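Local coordinates for protein insulinase family protease (Yersinia pestis, PDB 3GO9) that is a predicted protease of the insulinase (M16) family, whose catalytic activity and substrates are not established, at residues A[266-272]-A[330-336]; A[299-303]-A[316-320]. All blocks are in the same frame, centred on the assembly; numbering follows the deposited sequence. Where two conformers were deposited one is given.

Contact 1: A[266-272]-A[330-336]. With ZN (zinc ion), chain E.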
loop_
_atom_site.group_PDB
_atom_site.type_symbol
_atom_site.label_atom_id
_atom_site.label_comp_id
_atom_site.label_asym_id
_atom_site.label_seq_id
_atom_site.Cartn_x
_atom_site.Cartn_y
_atom_site.Cartn_z
ATOM N N GLN A 266 -23.665 -4.568 9.048
ATOM C CA GLN A 266 -24.337 -3.387 9.585
ATOM C C GLN A 266 -23.766 -2.170 8.874
ATOM O O GLN A 266 -22.905 -2.322 8.011
ATOM C CB GLN A 266 -24.171 -3.279 11.104
ATOM C CG GLN A 266 -22.777 -3.133 11.625
ATOM C CD GLN A 266 -21.950 -4.439 11.643
ATOM O OE1 GLN A 266 -22.167 -5.328 12.500
ATOM N NE2 GLN A 266 -20.974 -4.539 10.724
ATOM N N ASP A 267 -24.251 -0.979 9.201
ATOM C CA ASP A 267 -23.747 0.236 8.508
ATOM C C ASP A 267 -22.304 0.515 8.884
ATOM O O ASP A 267 -21.878 0.219 9.987
ATOM C CB ASP A 267 -24.576 1.488 8.849
ATOM C CG ASP A 267 -25.978 1.470 8.267
ATOM O OD1 ASP A 267 -26.330 0.504 7.580
ATOM O OD2 ASP A 267 -26.752 2.422 8.517
ATOM N N THR A 268 -21.568 1.158 7.976
ATOM C CA THR A 268 -20.370 1.882 8.383
ATOM C C THR A 268 -20.514 3.285 7.852
ATOM O O THR A 268 -20.608 3.459 6.652
ATOM C CB THR A 268 -19.080 1.271 7.818
ATOM O OG1 THR A 268 -18.930 -0.057 8.372
ATOM C CG2 THR A 268 -17.891 2.111 8.185
ATOM N N LEU A 269 -20.588 4.276 8.725
ATOM C CA LEU A 269 -20.430 5.648 8.302
ATOM C C LEU A 269 -18.971 6.042 8.386
ATOM O O LEU A 269 -18.361 5.967 9.466
ATOM C CB LEU A 269 -21.269 6.583 9.226
ATOM C CG LEU A 269 -21.076 8.076 8.927
ATOM C CD1 LEU A 269 -21.596 8.346 7.504
ATOM C CD2 LEU A 269 -21.811 8.950 9.920
ATOM N N SER A 270 -18.406 6.479 7.252
ATOM C CA SER A 270 -17.017 6.911 7.211
ATOM C C SER A 270 -16.998 8.439 7.090
ATOM O O SER A 270 -17.740 9.015 6.294
ATOM C CB SER A 270 -16.242 6.233 6.092
ATOM O OG SER A 270 -16.205 4.789 6.320
ATOM N N LEU A 271 -16.205 9.061 7.942
ATOM C CA LEU A 271 -15.925 10.493 7.889
ATOM C C LEU A 271 -14.563 10.552 7.230
ATOM O O LEU A 271 -13.535 10.139 7.827
ATOM C CB LEU A 271 -15.899 11.108 9.315
ATOM C CG LEU A 271 -17.086 10.820 10.229
ATOM C CD1 LEU A 271 -16.880 11.617 11.555
ATOM C CD2 LEU A 271 -18.439 11.122 9.645
HETATM N N MSE A 272 -14.517 11.063 5.990
HETATM C CA MSE A 272 -13.321 10.945 5.134
HETATM C C MSE A 272 -12.731 12.266 4.777
HETATM O O MSE A 272 -13.457 13.219 4.542
HETATM C CB MSE A 272 -13.601 10.361 3.733
HETATM C CG MSE A 272 -14.753 9.473 3.520
HETATM SE SE MSE A 272 -13.969 8.020 2.576
HETATM C CE MSE A 272 -13.134 7.505 4.226
ATOM N N CYS A 330 -7.669 9.913 4.755
ATOM C CA CYS A 330 -7.679 9.617 6.173
ATOM C C CYS A 330 -9.230 9.447 6.498
ATOM O O CYS A 330 -10.092 10.216 6.054
ATOM C CB CYS A 330 -6.703 10.600 7.000
ATOM S SG CYS A 330 -4.582 10.427 6.968
ATOM N N ALA A 331 -9.556 8.382 7.210
ATOM C CA ALA A 331 -10.943 8.049 7.514
ATOM C C ALA A 331 -11.155 7.632 8.969
ATOM O O ALA A 331 -10.339 6.888 9.527
ATOM C CB ALA A 331 -11.430 6.901 6.605
ATOM N N ILE A 332 -12.274 8.067 9.535
ATOM C CA ILE A 332 -12.829 7.543 10.794
ATOM C C ILE A 332 -14.030 6.742 10.420
ATOM O O ILE A 332 -14.972 7.247 9.826
ATOM C CB ILE A 332 -13.249 8.661 11.771
ATOM C CG1 ILE A 332 -12.073 9.593 11.949
ATOM C CG2 ILE A 332 -13.860 8.026 13.034
ATOM C CD1 ILE A 332 -12.392 10.916 12.627
ATOM N N HIS A 333 -14.023 5.465 10.814
ATOM C CA HIS A 333 -15.114 4.590 10.492
ATOM C C HIS A 333 -15.957 4.295 11.721
ATOM O O HIS A 333 -15.442 3.894 12.779
ATOM C CB HIS A 333 -14.595 3.252 10.004
ATOM C CG HIS A 333 -13.699 3.337 8.823
ATOM N ND1 HIS A 333 -14.129 3.801 7.603
ATOM C CD2 HIS A 333 -12.431 2.896 8.640
ATOM C CE1 HIS A 333 -13.150 3.689 6.727
ATOM N NE2 HIS A 333 -12.106 3.156 7.332
ATOM N N LEU A 334 -17.258 4.496 11.583
ATOM C CA LEU A 334 -18.214 4.200 12.617
ATOM C C LEU A 334 -19.028 3.024 12.181
ATOM O O LEU A 334 -19.904 3.136 11.352
ATOM C CB LEU A 334 -19.165 5.384 12.850
ATOM C CG LEU A 334 -18.662 6.669 13.469
ATOM C CD1 LEU A 334 -17.590 7.350 12.621
ATOM C CD2 LEU A 334 -19.864 7.611 13.736
ATOM N N ASN A 335 -18.770 1.867 12.800
ATOM C CA ASN A 335 -19.521 0.667 12.450
ATOM C C ASN A 335 -20.680 0.564 13.433
ATOM O O ASN A 335 -20.460 0.526 14.655
ATOM C CB ASN A 335 -18.625 -0.589 12.497
ATOM C CG ASN A 335 -19.383 -1.868 12.129
ATOM O OD1 ASN A 335 -19.612 -2.164 10.942
ATOM N ND2 ASN A 335 -19.826 -2.600 13.150
ATOM N N THR A 336 -21.897 0.606 12.915
ATOM C CA THR A 336 -23.080 0.750 13.728
ATOM C C THR A 336 -24.306 0.186 13.043
ATOM O O THR A 336 -24.463 0.339 11.828
ATOM C CB THR A 336 -23.356 2.235 14.050
ATOM O OG1 THR A 336 -24.611 2.353 14.742
ATOM C CG2 THR A 336 -23.358 3.099 12.754
HETATM ZN ZN ZN E . -10.374 2.744 6.143
HETATM O O HOH W 1 -10.616 3.519 4.230
HETATM O O HOH W 2 -10.411 0.659 5.919
#
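S270 and H333 are directly paired on adjacent antiparallel strands, 267-272 and 330-336, as a non-hydrogen-bonded pair in the five-stranded mixed sheet of the region that matches the M16 inactive domain. The backbone ladder shows the principle that an antiparallel pair alternates its bonding. L271 and I332 form a hydrogen-bonded pair with two nearly straight links, L271 N to I332 O at 2.9 Å and I332 N to L271 O at 3.0 Å. L269 and L334 repeat the pattern, though L269 N reaches L334 O along a more bent path, 142° at the hydrogen. Between these pairs CA-H...O contacts fill in, as where S270 CA approaches I332 O at 3.3 Å.

Alternation also sorts the side chains. L269, L271, I332 and L334 share the apolar face, where L271 CG meets L334 CD1 at 4.2 Å and helix 341-358 covers the leucines through M345, V348 and L352. The other face is more polar. There T268 CG2 lies 3.9 Å from H333 CB, and Q266, just before the strand, brings its amide up to that of N335 with the planes 71° apart, Q266 NE2 lying 2.7 Å from N335 OD1.

The polar face also carries a metal site. H333 and D320 of the neighbouring strand bind a zinc ion, with two waters completing the ligands. S270 OG, turned beside its own backbone N (chi1 -63°), accepts a hydrogen bond from H333 ND1 and limits rotation of the imidazole; the serine oxygen lies 2.6 Å from ND1 and almost in the ring plane, while NE2 of the same H333 ring binds the zinc at 2.1 Å.

Contact 2: A[299-303]-A[316-320]. With ZN (zinc ion), chain E; ZN (zinc ion), chain D.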
loop_
_atom_site.group_PDB
_atom_site.type_symbol
_atom_site.label_atom_id
_atom_site.label_comp_id
_atom_site.label_asym_id
_atom_site.label_seq_id
_atom_site.Cartn_x
_atom_site.Cartn_y
_atom_site.Cartn_z
ATOM N N LEU A 299 -6.382 12.374 17.769
ATOM C CA LEU A 299 -7.811 12.498 17.707
ATOM C C LEU A 299 -8.408 11.117 17.801
ATOM O O LEU A 299 -9.383 10.921 18.544
ATOM C CB LEU A 299 -8.232 13.254 16.470
ATOM C CG LEU A 299 -8.958 12.704 15.272
ATOM C CD1 LEU A 299 -9.911 11.585 15.557
ATOM C CD2 LEU A 299 -9.691 13.881 14.699
ATOM N N PHE A 300 -7.812 10.139 17.125
ATOM C CA PHE A 300 -8.418 8.822 17.165
ATOM C C PHE A 300 -8.272 8.217 18.536
ATOM O O PHE A 300 -9.207 7.623 19.114
ATOM C CB PHE A 300 -7.856 7.877 16.137
ATOM C CG PHE A 300 -8.631 6.622 16.071
ATOM C CD1 PHE A 300 -9.981 6.661 15.693
ATOM C CD2 PHE A 300 -8.070 5.427 16.455
ATOM C CE1 PHE A 300 -10.723 5.526 15.656
ATOM C CE2 PHE A 300 -8.838 4.259 16.398
ATOM C CZ PHE A 300 -10.158 4.328 15.977
ATOM N N TRP A 301 -7.091 8.411 19.084
ATOM C CA TRP A 301 -6.769 7.999 20.416
ATOM C C TRP A 301 -7.755 8.571 21.466
ATOM O O TRP A 301 -8.261 7.837 22.308
ATOM C CB TRP A 301 -5.351 8.468 20.680
ATOM C CG TRP A 301 -4.914 8.389 22.025
ATOM C CD1 TRP A 301 -4.575 7.269 22.708
ATOM C CD2 TRP A 301 -4.685 9.500 22.917
ATOM N NE1 TRP A 301 -4.163 7.604 23.973
ATOM C CE2 TRP A 301 -4.220 8.965 24.125
ATOM C CE3 TRP A 301 -4.829 10.897 22.799
ATOM C CZ2 TRP A 301 -3.913 9.764 25.231
ATOM C CZ3 TRP A 301 -4.522 11.686 23.891
ATOM C CH2 TRP A 301 -4.068 11.115 25.096
ATOM N N HIS A 302 -8.032 9.861 21.357
ATOM C CA HIS A 302 -8.905 10.555 22.308
ATOM C C HIS A 302 -10.328 10.026 22.213
ATOM O O HIS A 302 -10.958 9.772 23.247
ATOM C CB HIS A 302 -8.955 12.012 21.986
ATOM C CG HIS A 302 -9.877 12.780 22.856
ATOM N ND1 HIS A 302 -9.499 13.226 24.095
ATOM C CD2 HIS A 302 -11.148 13.206 22.666
ATOM C CE1 HIS A 302 -10.519 13.856 24.659
ATOM N NE2 HIS A 302 -11.535 13.850 23.817
ATOM N N ILE A 303 -10.831 9.900 20.991
ATOM C CA ILE A 303 -12.210 9.393 20.778
ATOM C C ILE A 303 -12.299 7.961 21.295
ATOM O O ILE A 303 -13.267 7.612 21.984
ATOM C CB ILE A 303 -12.716 9.521 19.334
ATOM C CG1 ILE A 303 -12.724 10.986 18.856
ATOM C CG2 ILE A 303 -14.146 8.915 19.193
ATOM C CD1 ILE A 303 -12.940 11.114 17.372
ATOM N N LYS A 316 -18.663 0.416 17.007
ATOM C CA LYS A 316 -17.249 0.071 16.895
ATOM C C LYS A 316 -16.560 1.068 15.964
ATOM O O LYS A 316 -17.066 1.347 14.878
ATOM C CB LYS A 316 -17.043 -1.334 16.336
ATOM C CG LYS A 316 -17.629 -2.443 17.194
ATOM C CD LYS A 316 -17.600 -3.714 16.352
ATOM C CE LYS A 316 -17.424 -4.959 17.191
ATOM N NZ LYS A 316 -16.653 -5.932 16.388
ATOM N N LEU A 317 -15.394 1.536 16.367
ATOM C CA LEU A 317 -14.702 2.596 15.657
ATOM C C LEU A 317 -13.464 2.053 15.027
ATOM O O LEU A 317 -12.760 1.212 15.637
ATOM C CB LEU A 317 -14.271 3.683 16.613
ATOM C CG LEU A 317 -15.372 4.452 17.274
ATOM C CD1 LEU A 317 -14.711 5.488 18.154
ATOM C CD2 LEU A 317 -16.283 5.072 16.226
ATOM N N GLY A 318 -13.187 2.543 13.823
ATOM C CA GLY A 318 -12.010 2.183 13.063
ATOM C C GLY A 318 -11.333 3.454 12.580
ATOM O O GLY A 318 -11.954 4.482 12.517
ATOM N N PHE A 319 -10.033 3.404 12.354
ATOM C CA PHE A 319 -9.334 4.575 11.818
ATOM C C PHE A 319 -8.178 4.175 10.923
ATOM O O PHE A 319 -7.394 3.271 11.258
ATOM C CB PHE A 319 -8.802 5.432 12.941
ATOM C CG PHE A 319 -8.263 6.750 12.472
ATOM C CD1 PHE A 319 -9.115 7.716 11.959
ATOM C CD2 PHE A 319 -6.909 7.028 12.512
ATOM C CE1 PHE A 319 -8.637 8.936 11.501
ATOM C CE2 PHE A 319 -6.435 8.251 12.059
ATOM C CZ PHE A 319 -7.309 9.194 11.546
ATOM N N ASP A 320 -8.024 4.831 9.789
ATOM C CA ASP A 320 -6.849 4.500 8.995
ATOM C C ASP A 320 -6.561 5.600 8.045
ATOM O O ASP A 320 -7.419 6.470 7.809
ATOM C CB ASP A 320 -7.048 3.191 8.230
ATOM C CG ASP A 320 -8.289 3.197 7.382
ATOM O OD1 ASP A 320 -8.434 4.041 6.497
ATOM O OD2 ASP A 320 -9.136 2.319 7.578
HETATM ZN ZN ZN E . -10.374 2.744 6.143
HETATM ZN ZN ZN D . -13.450 14.484 24.029
HETATM O O HOH W 3 -13.548 16.454 23.785
HETATM O O HOH W 1 -10.616 3.519 4.230
HETATM O O HOH W 2 -10.411 0.659 5.919
#
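F300 and F319 both carry CG anti to the backbone N, each with chi1 at -171°, and with the segments almost antiparallel these matching torsions let the two side chains slide past one another in opposite directions. Each ring consequently lies against the other residue's CB. The F319 methylene lies over the centre of the F300 ring in a CH-pi contact, whereas F300 CB lies over the F319 face, nearer its rim, 4.1 Å from the ring centroid. The rings are nearly parallel, 17° between planes, but so far slid that they barely overlap, with centroids 5.0 Å apart. Contact is therefore mainly methylene on ring rather than ring on ring.

The pairing illustrates how an alpha/beta layer is built: helix 283-309 lies over the outermost strand, 316-324, of the sheet, and the two short segments run at 170° to each other. With their axes 9.8 Å apart, side chains bridge the layers without a hydrogen bond. The F300 ring also approaches the strand backbone, its CE1 standing 3.5 Å from G318 O. A turn further along the helix, I303 CG2 meets L317 CD1 at 3.6 Å, the two side chains crossing at about a right angle.

Each element also carries a zinc ligand away from this interface. H302 and E351 share one ion, while D320 turns to the sheet's other face and binds a second with both carboxylate oxygens, unequally: D320 OD2 stands 1.9 Å from the zinc and D320 OD1 2.4 Å.

Taken together, the contacts show how one sheet can use different chemistry within its plane and across its surface. Contact 1 is largely buried and joins two central strands through backbone hydrogen bonds; contact 2 lies nearer the surface and joins the edge strand to a helix by apolar and aromatic packing alone. Strands 316-324 and 327-336 are sheet neighbours, linked by probable bonds from N335 N to K316 O and from G318 N to H333 O, while the F319 ring also packs on I332. Along the chain, contact 2 is nested within the loop that contact 1 closes. Each contributes one residue to the same zinc, on the face remote from helix 283-309.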